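Local coordinates for DUF4973 domain-containing protein (Bacteroides thetaiotaomicron, PDB 4QNI) that is of unknown function, but probably serves as an auxiliary nutrient-binding protein built from two beta-rich domains, at residues A83-R88 / S133-L138; I142-D145 / V151-P154. All blocks are in the same frame, centred on the assembly; numbering follows the deposited sequence.

Contact 1 (A83-R88 / S133-L138)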
# COMPACT_ATOMS: atom_id res chain seq x y z
N ALA A 83 16.24 15.33 7.61
CA ALA A 83 15.44 14.10 7.68
C ALA A 83 15.99 13.01 6.76
O ALA A 83 15.93 11.84 7.10
CB ALA A 83 13.98 14.39 7.33
N ARG A 84 16.50 13.39 5.61
CA ARG A 84 16.98 12.45 4.62
C ARG A 84 18.46 12.06 4.79
O ARG A 84 18.81 10.90 4.57
CB ARG A 84 16.77 13.06 3.22
CG ARG A 84 16.39 12.07 2.15
CD ARG A 84 15.03 12.43 1.59
NE ARG A 84 15.02 12.44 0.12
CZ ARG A 84 13.97 12.79 -0.62
NH1 ARG A 84 12.83 13.16 -0.03
NH2 ARG A 84 14.05 12.78 -1.94
N TYR A 85 19.33 13.02 5.13
CA TYR A 85 20.76 12.75 5.17
C TYR A 85 21.44 13.00 6.52
O TYR A 85 22.63 12.70 6.66
CB TYR A 85 21.46 13.58 4.08
CG TYR A 85 20.93 13.30 2.69
CD1 TYR A 85 21.16 12.08 2.06
CD2 TYR A 85 20.18 14.26 2.00
CE1 TYR A 85 20.66 11.81 0.79
CE2 TYR A 85 19.69 14.00 0.72
CZ TYR A 85 19.94 12.78 0.12
OH TYR A 85 19.46 12.52 -1.14
N ALA A 86 20.71 13.57 7.50
CA ALA A 86 21.23 13.91 8.83
C ALA A 86 22.57 14.69 8.75
O ALA A 86 22.60 15.75 8.12
CB ALA A 86 21.37 12.65 9.69
N THR A 87 23.65 14.16 9.33
CA THR A 87 24.99 14.75 9.43
C THR A 87 25.73 14.83 8.07
O THR A 87 26.62 15.68 7.91
CB THR A 87 25.84 13.94 10.43
OG1 THR A 87 25.03 13.47 11.52
CG2 THR A 87 27.02 14.73 10.99
N ARG A 88 25.40 13.94 7.11
CA ARG A 88 26.06 13.88 5.81
C ARG A 88 25.65 15.04 4.91
O ARG A 88 24.97 14.84 3.91
CB ARG A 88 25.79 12.53 5.14
CG ARG A 88 26.57 11.37 5.76
CD ARG A 88 26.46 10.13 4.90
NE ARG A 88 25.11 9.57 4.96
CZ ARG A 88 24.65 8.61 4.17
NH1 ARG A 88 25.42 8.10 3.21
NH2 ARG A 88 23.41 8.16 4.31
N SER A 133 27.03 18.77 -9.69
CA SER A 133 27.56 17.99 -8.55
C SER A 133 26.79 18.34 -7.30
O SER A 133 26.63 17.52 -6.41
CB SER A 133 29.03 18.30 -8.34
OG SER A 133 29.76 17.24 -8.91
N GLU A 134 26.36 19.60 -7.24
CA GLU A 134 25.48 20.13 -6.21
C GLU A 134 24.12 19.65 -6.62
O GLU A 134 23.77 19.76 -7.80
CB GLU A 134 25.54 21.67 -6.16
CG GLU A 134 26.93 22.28 -6.14
CD GLU A 134 27.81 21.94 -4.95
OE1 GLU A 134 27.28 21.79 -3.83
OE2 GLU A 134 29.03 21.79 -5.16
N LYS A 135 23.37 19.07 -5.72
CA LYS A 135 22.06 18.53 -6.10
C LYS A 135 21.07 19.71 -6.01
O LYS A 135 20.33 19.84 -5.04
CB LYS A 135 21.71 17.34 -5.18
CG LYS A 135 22.70 16.15 -5.31
CD LYS A 135 22.76 15.24 -4.06
CE LYS A 135 21.43 14.62 -3.67
NZ LYS A 135 21.62 13.56 -2.64
N TRP A 136 21.19 20.65 -6.99
CA TRP A 136 20.45 21.92 -7.02
C TRP A 136 18.95 21.69 -7.00
O TRP A 136 18.42 20.95 -7.83
CB TRP A 136 20.84 22.78 -8.22
CG TRP A 136 22.25 23.33 -8.13
CD1 TRP A 136 23.30 23.00 -8.93
CD2 TRP A 136 22.75 24.29 -7.18
NE1 TRP A 136 24.41 23.74 -8.58
CE2 TRP A 136 24.10 24.53 -7.51
CE3 TRP A 136 22.17 25.02 -6.12
CZ2 TRP A 136 24.89 25.45 -6.79
CZ3 TRP A 136 22.96 25.92 -5.42
CH2 TRP A 136 24.30 26.12 -5.75
N VAL A 137 18.28 22.35 -6.06
CA VAL A 137 16.85 22.28 -5.86
C VAL A 137 16.30 23.71 -5.71
O VAL A 137 16.94 24.55 -5.05
CB VAL A 137 16.58 21.40 -4.58
CG1 VAL A 137 15.35 21.83 -3.81
CG2 VAL A 137 16.50 19.93 -4.92
N LEU A 138 15.10 23.97 -6.26
CA LEU A 138 14.47 25.26 -6.06
C LEU A 138 13.29 25.05 -5.12
O LEU A 138 12.29 24.46 -5.55
CB LEU A 138 14.05 25.90 -7.40
CG LEU A 138 13.36 27.27 -7.31
CD1 LEU A 138 14.29 28.31 -6.70
CD2 LEU A 138 12.84 27.71 -8.71
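Y85 sends its ring outward from the last turn of helix 74-85, and its phenolic oxygen meets the ammonium end of K135, the two side chains reaching for one another from opposite directions. K135 NZ donates to Y85 OH over 2.8 Å, and this single bond is where the segments join. The nitrogen approaches the phenol obliquely: it lies 3.3 Å from Y85 CZ and nearly evenly from the two neighbouring ring carbons, 4.0 Å from CE1 and 3.9 Å from CE2. The lysine chain is extended except at one joint, the third torsion (chi3 58°), and that bend carries CE and NZ round to the hydroxyl. On the tyrosine side, CB of the preceding residue, R84, rests 3.8 Å above one face of the ring, toward its rim. The backbones themselves stay well apart, with the CA atoms of Y85 and K135 separated by 12.7 Å.

The arrangement ties the C-terminal end of a helix to the region where the chain runs into strand 135-142, within the N-terminal, DUF4973-family part of the chain. Past Y85 the helix breaks at A86, which takes a positive phi, and a type II' beta turn from Y85 to R88 follows, closed by R88 N on Y85 O at 3.1 Å. K135 is itself the centre of an inverse gamma turn. It is a buried residue, and its ammonium has a second hydrogen-bond partner in the carbonyl O of L91 and a cation-pi partner in Y93; D226 is a long, weak ion-pair partner whose negative charge would probably help to keep the lysine protonated.

Contact 2 (I142-D145 / V151-P154)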
# COMPACT_ATOMS: atom_id res chain seq x y z
N ILE A 142 3.42 28.34 -1.44
CA ILE A 142 2.28 29.24 -1.58
C ILE A 142 2.21 29.98 -0.24
O ILE A 142 2.19 29.32 0.80
CB ILE A 142 0.96 28.53 -1.93
CG1 ILE A 142 1.02 27.71 -3.27
CG2 ILE A 142 -0.21 29.52 -1.87
CD1 ILE A 142 1.35 28.43 -4.56
N VAL A 143 2.27 31.32 -0.26
CA VAL A 143 2.27 32.13 0.96
C VAL A 143 0.83 32.30 1.43
O VAL A 143 -0.04 32.60 0.63
CB VAL A 143 2.99 33.49 0.75
CG1 VAL A 143 2.84 34.41 1.96
CG2 VAL A 143 4.45 33.27 0.43
N ASP A 144 0.60 32.12 2.74
CA ASP A 144 -0.72 32.29 3.34
C ASP A 144 -0.78 33.58 4.15
O ASP A 144 0.19 33.92 4.85
CB ASP A 144 -1.06 31.07 4.23
CG ASP A 144 -2.36 30.38 3.83
OD1 ASP A 144 -3.22 31.03 3.19
OD2 ASP A 144 -2.53 29.20 4.21
N ASP A 145 -1.90 34.33 4.03
CA ASP A 145 -2.13 35.58 4.78
C ASP A 145 -3.61 35.91 4.87
O ASP A 145 -4.38 35.54 3.97
CB ASP A 145 -1.36 36.77 4.18
CG ASP A 145 -0.96 37.84 5.18
OD1 ASP A 145 -0.39 37.49 6.24
OD2 ASP A 145 -1.15 39.03 4.86
N VAL A 151 -6.46 30.61 0.44
CA VAL A 151 -5.78 29.82 1.47
C VAL A 151 -4.92 28.75 0.77
O VAL A 151 -5.40 28.08 -0.14
CB VAL A 151 -6.77 29.20 2.50
CG1 VAL A 151 -6.11 28.11 3.34
CG2 VAL A 151 -7.36 30.27 3.41
N ALA A 152 -3.65 28.62 1.20
CA ALA A 152 -2.75 27.56 0.73
C ALA A 152 -3.34 26.24 1.19
O ALA A 152 -3.81 26.15 2.32
CB ALA A 152 -1.36 27.76 1.29
N HIS A 153 -3.39 25.24 0.29
CA HIS A 153 -3.97 23.92 0.56
C HIS A 153 -3.62 23.39 1.95
O HIS A 153 -2.44 23.40 2.30
CB HIS A 153 -3.53 22.90 -0.49
CG HIS A 153 -4.49 21.76 -0.63
ND1 HIS A 153 -4.54 20.75 0.31
CD2 HIS A 153 -5.42 21.52 -1.58
CE1 HIS A 153 -5.50 19.93 -0.10
NE2 HIS A 153 -6.05 20.35 -1.24
N PRO A 154 -4.65 22.93 2.74
CA PRO A 154 -4.38 22.38 4.08
C PRO A 154 -3.27 21.33 4.09
O PRO A 154 -2.46 21.32 5.03
CB PRO A 154 -5.72 21.76 4.48
CG PRO A 154 -6.73 22.54 3.74
CD PRO A 154 -6.09 22.89 2.42
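D144 turns its carboxylate across the backbone of the strand 151-152 so that OD1 receives the amide of A152, with N to OD1 3.2 Å and an N-H...O angle of 160°. The bond is therefore fairly straight at the hydrogen, yet the nitrogen stands 48° out of the carboxylate plane, meeting the oxygen from above. OD1 also lies close to the preceding residue, 3.3 Å from V151 CA. The other oxygen, OD2, also lies against side-chain carbon: A152 CB is 3.5 Å away and V151 CG1 3.8 Å. The carboxylate thus sits over the junction of two successive residues.

Between the segments a short excursion of the chain leaves strand 135-142 and returns as strand 151-152, a loop that brings D144 and A152 opposite each other with their CA atoms 5.8 Å apart. The pairing is made by a side chain on a backbone amide, since no backbone hydrogen bond joins the two segments. V151 and A152 instead form a parallel beta ladder with a strand of the third subunit, which carries the sheet across the interface.

I142 supplies the apolar half. Its CG2 branch, anti to the backbone N, points at A152 and reaches CB at 3.8 Å, while CG1, anti to the carbonyl carbon (chi1 -59°), takes the longer arm of the side chain elsewhere. A152 CB is accordingly held between the methyl of I142 and the carboxylate of D144. The isoleucine also packs on V68 and V70 of strand 66-72 and on F15 of the third subunit, while Y12 of that subunit meets the ring of H153 and packs on P154.

Contacts 1 and 2 both draw on the neighbourhood of strand 135-142, contact 1 near its start and contact 2 at its far end and in the loop that follows, with centres about 26 Å apart. Contact 1 lies nearer the middle of the chain, where one lysine is largely buried and its polar end has several partners from the same chain. Contact 2 is peripheral, its centre about 29 Å from the chain centre, and its carboxylate belongs to an exposed residue. The chemistry follows: long side chains meet through one polar bond across well-separated backbones in the former, whereas the latter is a close approach mixing an amide-carboxylate bond with aliphatic packing beside another subunit.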